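Local coordinates for protein complement factor H (Mus musculus, PDB 2YBY) that probably regulates the complement system, restraining complement activation in innate immunity, and is represented here by its sushi domains 6 and 7, at residues A[55-58]-A[59-62]; A[100-104]-A[105-109]. The protein carries 1 engineered substitution. All coordinates share one frame; numbering follows the deposited sequence.

In the fold
Contacts 1 and 2 come one after the other along the chain, each a local bend within a different sushi repeat (SCR). Contact 1 follows strand 50-55 in the first repeat, before strand 66-71 leads into the second; contact 2 spans the loop after strand 91-93 and enters strand 108-112. Their centres lie 37 Å apart and their nearest atoms about 21 Å apart, on opposite sides of the chain's centre, so neither touches the other. No sheet is shared: strand 50-55 edges one three-stranded antiparallel sheet, whereas strand 108-112 is the middle of another. The separation fits the beads-on-a-string build of factor H, each repeat closing its own turns.

Contact 1: A[55-58]-A[59-62]; sequences TAQG and WEPE
Thr-55 and Glu-60 meet across the beta turn that ends strand 50-55, a type I turn from Thr-55 to Gly-58 in the first sushi repeat. The tight side is the turn itself. Its backbone is closed in both directions, by Thr-55 N to Gly-58 O and by Gly-58 N to Thr-55 O. With chi1 at 83°, Thr-55 OG1 sits between the backbone N and the carbonyl carbon, facing into the bend. There Thr-55 OG1 accepts from Gln-57 N at 3.0 Å, an ST turn, and also donates to Gly-58 O. Gly-58 O is therefore gripped twice by one residue, through Thr-55 N and OG1. Gly-58 itself has a positive phi, 90°, which glycine accommodates readily.

Beyond the turn the chain rounds a corner at Trp-59. Trp-59 CB lies 3.7 Å from Gly-58 C, while the indole packs within the repeat, against Leu-52 and Tyr-33, and its NE1 is hydrogen-bonded to Glu-6 O. The ring also touches both Cys-5 and Cys-54, which form a disulfide; a tryptophan so placed is a hallmark of sushi repeats.

The looser side is the solvent-facing one. Here the extended Glu-60 side chain crosses Thr-55 at about a right angle, and the contact is mainly van der Waals, with Glu-60 CG 3.7 Å from Thr-55 OG1 and 3.8 Å from Thr-55 CG2. These approaches belong to one of two modelled Glu-60 conformers and are tentative. Exposed Gln-57 lies on the same solvent side. The firm detail is inside the turn: Thr-55 OG1 donates to Gly-58 O at 2.8 Å, reaching a lone pair in the carbonyl plane with a C=O...donor angle of 144°.

Contact 2: A[100-104]-A[105-109]; sequences YSLQN and GQDTM
Asp-107 reaches back over the 100-104 loop, and the polar part of the contact has two clear hydrogen bonds across it. Leu-102 N points almost straight at Asp-107 OD1 (2.9 Å, 175°), meeting it from above the carboxylate plane, 43° out of it. The Asn-104 amide uses both ends. Asn-104 ND2 donates to Thr-108 O at 2.7 Å; Thr-108 O lies close to the Asn-104 amide plane, and ND2 in the carbonyl plane of Thr-108. Asn-104 OD1 takes a weak bond from Asp-107 N. A chi1 of 61° swings the amide over the bend toward both. Within the loop, Ser-101 OG accepts from Gln-103 N, an ST turn.

Two waters extend the carboxylate. One donates to Asp-107 OD2 at 2.6 Å and to Tyr-100 O; the other donates to Asp-107 OD1 at 2.7 Å and accepts from Asn-104 N.

Apolar contact lies on the buried side, where Leu-102 CD1 packs 4.0 Å from Met-109 CG as strand 108-112 of this sushi repeat begins.

Donors at Asp-107 OD1 (Leu-102 N and a water) and at OD2 (a water) would favour an ionised carboxylate, and with Asn-104 ND2 to Thr-108 O they tie the loop to the start of the strand.

Contact 1: A[55-58]-A[59-62]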
loop_
_atom_site.group_PDB
_atom_site.type_symbol
_atom_site.label_atom_id
_atom_site.label_comp_id
_atom_site.label_asym_id
_atom_site.label_seq_id
_atom_site.Cartn_x
_atom_site.Cartn_y
_atom_site.Cartn_z
ATOM N N THR A 55 19.588 -3.091 0.929
ATOM C CA THR A 55 20.384 -1.876 0.729
ATOM C C THR A 55 21.421 -1.738 1.843
ATOM O O THR A 55 21.391 -2.485 2.819
ATOM C CB THR A 55 19.485 -0.624 0.692
ATOM O OG1 THR A 55 19.186 -0.192 2.010
ATOM C CG2 THR A 55 18.245 -0.799 -0.147
ATOM N N ALA A 56 22.240 -0.681 1.765
ATOM C CA ALA A 56 23.223 -0.375 2.823
ATOM C C ALA A 56 22.539 0.050 4.140
ATOM O O ALA A 56 23.187 0.077 5.187
ATOM C CB ALA A 56 24.163 0.713 2.346
ATOM N N GLN A 57 21.213 0.361 4.094
ATOM C CA GLN A 57 20.419 0.692 5.275
ATOM C C GLN A 57 19.518 -0.505 5.683
ATOM O O GLN A 57 18.671 -0.370 6.567
ATOM C CB GLN A 57 19.597 1.966 4.987
ATOM C CG GLN A 57 20.443 3.251 5.114
ATOM C CD GLN A 57 19.956 4.417 4.285
ATOM O OE1 GLN A 57 18.803 4.475 3.837
ATOM N NE2 GLN A 57 20.829 5.403 4.084
ATOM N N GLY A 58 19.785 -1.680 5.116
ATOM C CA GLY A 58 19.004 -2.881 5.365
ATOM C C GLY A 58 17.874 -2.975 4.360
ATOM O O GLY A 58 17.915 -2.337 3.312
ATOM N N TRP A 59 16.868 -3.781 4.663
ATOM C CA TRP A 59 15.736 -3.946 3.750
ATOM C C TRP A 59 14.961 -2.682 3.578
ATOM O O TRP A 59 14.740 -1.941 4.560
ATOM C CB TRP A 59 14.792 -5.016 4.292
ATOM C CG TRP A 59 15.387 -6.378 4.281
ATOM C CD1 TRP A 59 15.724 -7.140 5.357
ATOM C CD2 TRP A 59 15.666 -7.177 3.118
ATOM N NE1 TRP A 59 16.225 -8.349 4.943
ATOM C CE2 TRP A 59 16.192 -8.398 3.570
ATOM C CE3 TRP A 59 15.543 -6.963 1.730
ATOM C CZ2 TRP A 59 16.633 -9.383 2.701
ATOM C CZ3 TRP A 59 15.955 -7.963 0.867
ATOM C CH2 TRP A 59 16.445 -9.171 1.351
ATOM N N GLU A 60 14.550 -2.424 2.328
ATOM C CA GLU A 60 13.694 -1.309 1.980
ATOM C C GLU A 60 12.572 -1.837 1.068
ATOM O O GLU A 60 12.848 -2.624 0.159
ATOM C CB GLU A 60 14.459 -0.171 1.282
ATOM C CG GLU A 60 15.510 0.461 2.184
ATOM C CD GLU A 60 16.051 1.792 1.708
ATOM O OE1 GLU A 60 16.061 2.031 0.479
ATOM O OE2 GLU A 60 16.445 2.608 2.573
ATOM N N PRO A 61 11.316 -1.392 1.269
ATOM C CA PRO A 61 10.840 -0.438 2.307
ATOM C C PRO A 61 10.928 -0.916 3.742
ATOM O O PRO A 61 10.945 -2.114 3.997
ATOM C CB PRO A 61 9.402 -0.136 1.874
ATOM C CG PRO A 61 9.251 -0.669 0.461
ATOM C CD PRO A 61 10.228 -1.802 0.367
ATOM N N GLU A 62 11.008 0.029 4.686
ATOM C CA GLU A 62 11.041 -0.307 6.110
ATOM C C GLU A 62 9.759 -0.998 6.498
ATOM O O GLU A 62 9.767 -1.870 7.384
ATOM C CB GLU A 62 11.164 0.942 6.987
ATOM C CG GLU A 62 12.441 1.716 6.823
ATOM C CD GLU A 62 12.510 2.872 7.808
ATOM O OE1 GLU A 62 11.458 3.481 8.124
ATOM O OE2 GLU A 62 13.634 3.170 8.256
#

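Contact 2: A[100-104]-A[105-109]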
loop_
_atom_site.group_PDB
_atom_site.type_symbol
_atom_site.label_atom_id
_atom_site.label_comp_id
_atom_site.label_asym_id
_atom_site.label_seq_id
_atom_site.Cartn_x
_atom_site.Cartn_y
_atom_site.Cartn_z
ATOM N N TYR A 100 -24.428 18.216 -1.371
ATOM C CA TYR A 100 -23.895 17.197 -0.474
ATOM C C TYR A 100 -22.384 17.422 -0.385
ATOM O O TYR A 100 -21.787 18.042 -1.270
ATOM C CB TYR A 100 -24.151 15.780 -0.984
ATOM C CG TYR A 100 -25.610 15.372 -1.000
ATOM C CD1 TYR A 100 -26.301 15.143 0.182
ATOM C CD2 TYR A 100 -26.269 15.124 -2.194
ATOM C CE1 TYR A 100 -27.635 14.745 0.178
ATOM C CE2 TYR A 100 -27.603 14.715 -2.212
ATOM C CZ TYR A 100 -28.284 14.535 -1.022
ATOM O OH TYR A 100 -29.607 14.163 -1.010
ATOM N N SER A 101 -21.784 16.934 0.673
ATOM C CA SER A 101 -20.335 17.064 0.861
ATOM C C SER A 101 -19.805 15.960 1.746
ATOM O O SER A 101 -20.581 15.204 2.347
ATOM C CB SER A 101 -20.000 18.408 1.497
ATOM O OG SER A 101 -20.228 18.393 2.902
ATOM N N LEU A 102 -18.475 15.926 1.901
ATOM C CA LEU A 102 -17.823 15.000 2.820
ATOM C C LEU A 102 -17.662 15.625 4.221
ATOM O O LEU A 102 -17.100 14.973 5.109
ATOM C CB LEU A 102 -16.436 14.600 2.294
ATOM C CG LEU A 102 -16.366 13.831 0.990
ATOM C CD1 LEU A 102 -14.931 13.348 0.747
ATOM C CD2 LEU A 102 -17.251 12.578 0.984
ATOM N N GLN A 103 -18.117 16.895 4.424
ATOM C CA GLN A 103 -18.086 17.600 5.707
ATOM C C GLN A 103 -16.683 17.855 6.256
ATOM O O GLN A 103 -16.459 17.748 7.468
ATOM C CB GLN A 103 -18.906 16.843 6.767
ATOM C CG GLN A 103 -20.299 16.444 6.323
ATOM C CD GLN A 103 -21.275 17.598 6.346
ATOM O OE1 GLN A 103 -21.188 18.519 7.186
ATOM N NE2 GLN A 103 -22.251 17.554 5.464
ATOM N N ASN A 104 -15.737 18.193 5.389
ATOM C CA ASN A 104 -14.387 18.493 5.851
ATOM C C ASN A 104 -13.759 19.656 5.091
ATOM O O ASN A 104 -12.529 19.749 5.002
ATOM C CB ASN A 104 -13.520 17.235 5.821
ATOM C CG ASN A 104 -13.385 16.649 4.432
ATOM O OD1 ASN A 104 -13.967 17.142 3.461
ATOM N ND2 ASN A 104 -12.602 15.600 4.312
ATOM N N GLY A 105 -14.619 20.524 4.548
ATOM C CA GLY A 105 -14.249 21.733 3.827
ATOM C C GLY A 105 -13.887 21.515 2.378
ATOM O O GLY A 105 -14.538 22.055 1.478
ATOM N N GLN A 106 -12.847 20.712 2.142
ATOM C CA GLN A 106 -12.321 20.489 0.806
ATOM C C GLN A 106 -12.794 19.216 0.114
ATOM O O GLN A 106 -12.382 18.984 -1.015
ATOM C CB GLN A 106 -10.783 20.514 0.876
ATOM C CG GLN A 106 -10.193 21.867 1.282
ATOM C CD GLN A 106 -10.559 22.970 0.309
ATOM O OE1 GLN A 106 -10.616 22.762 -0.907
ATOM N NE2 GLN A 106 -10.846 24.161 0.808
ATOM N N ASP A 107 -13.674 18.413 0.724
ATOM C CA ASP A 107 -14.115 17.161 0.109
ATOM C C ASP A 107 -12.935 16.261 -0.277
ATOM O O ASP A 107 -12.970 15.593 -1.324
ATOM C CB ASP A 107 -15.049 17.380 -1.073
ATOM C CG ASP A 107 -16.395 17.936 -0.670
ATOM O OD1 ASP A 107 -16.776 17.773 0.525
ATOM O OD2 ASP A 107 -17.091 18.488 -1.550
ATOM N N THR A 108 -11.919 16.219 0.581
ATOM C CA THR A 108 -10.776 15.333 0.352
ATOM C C THR A 108 -10.919 14.110 1.241
ATOM O O THR A 108 -11.534 14.175 2.308
ATOM C CB THR A 108 -9.464 16.050 0.566
ATOM O OG1 THR A 108 -9.454 16.555 1.885
ATOM C CG2 THR A 108 -9.254 17.164 -0.425
ATOM N N MET A 109 -10.430 12.978 0.746
ATOM C CA MET A 109 -10.432 11.705 1.477
ATOM C C MET A 109 -8.974 11.324 1.571
ATOM O O MET A 109 -8.273 11.456 0.562
ATOM C CB MET A 109 -11.059 10.580 0.647
ATOM C CG MET A 109 -12.418 10.304 0.921
ATOM S SD MET A 109 -13.083 8.862 0.138
ATOM C CE MET A 109 -12.531 8.855 -1.500
HETATM O O HOH W 1 -19.305 19.773 -1.728
HETATM O O HOH W 2 -16.706 19.365 2.764
#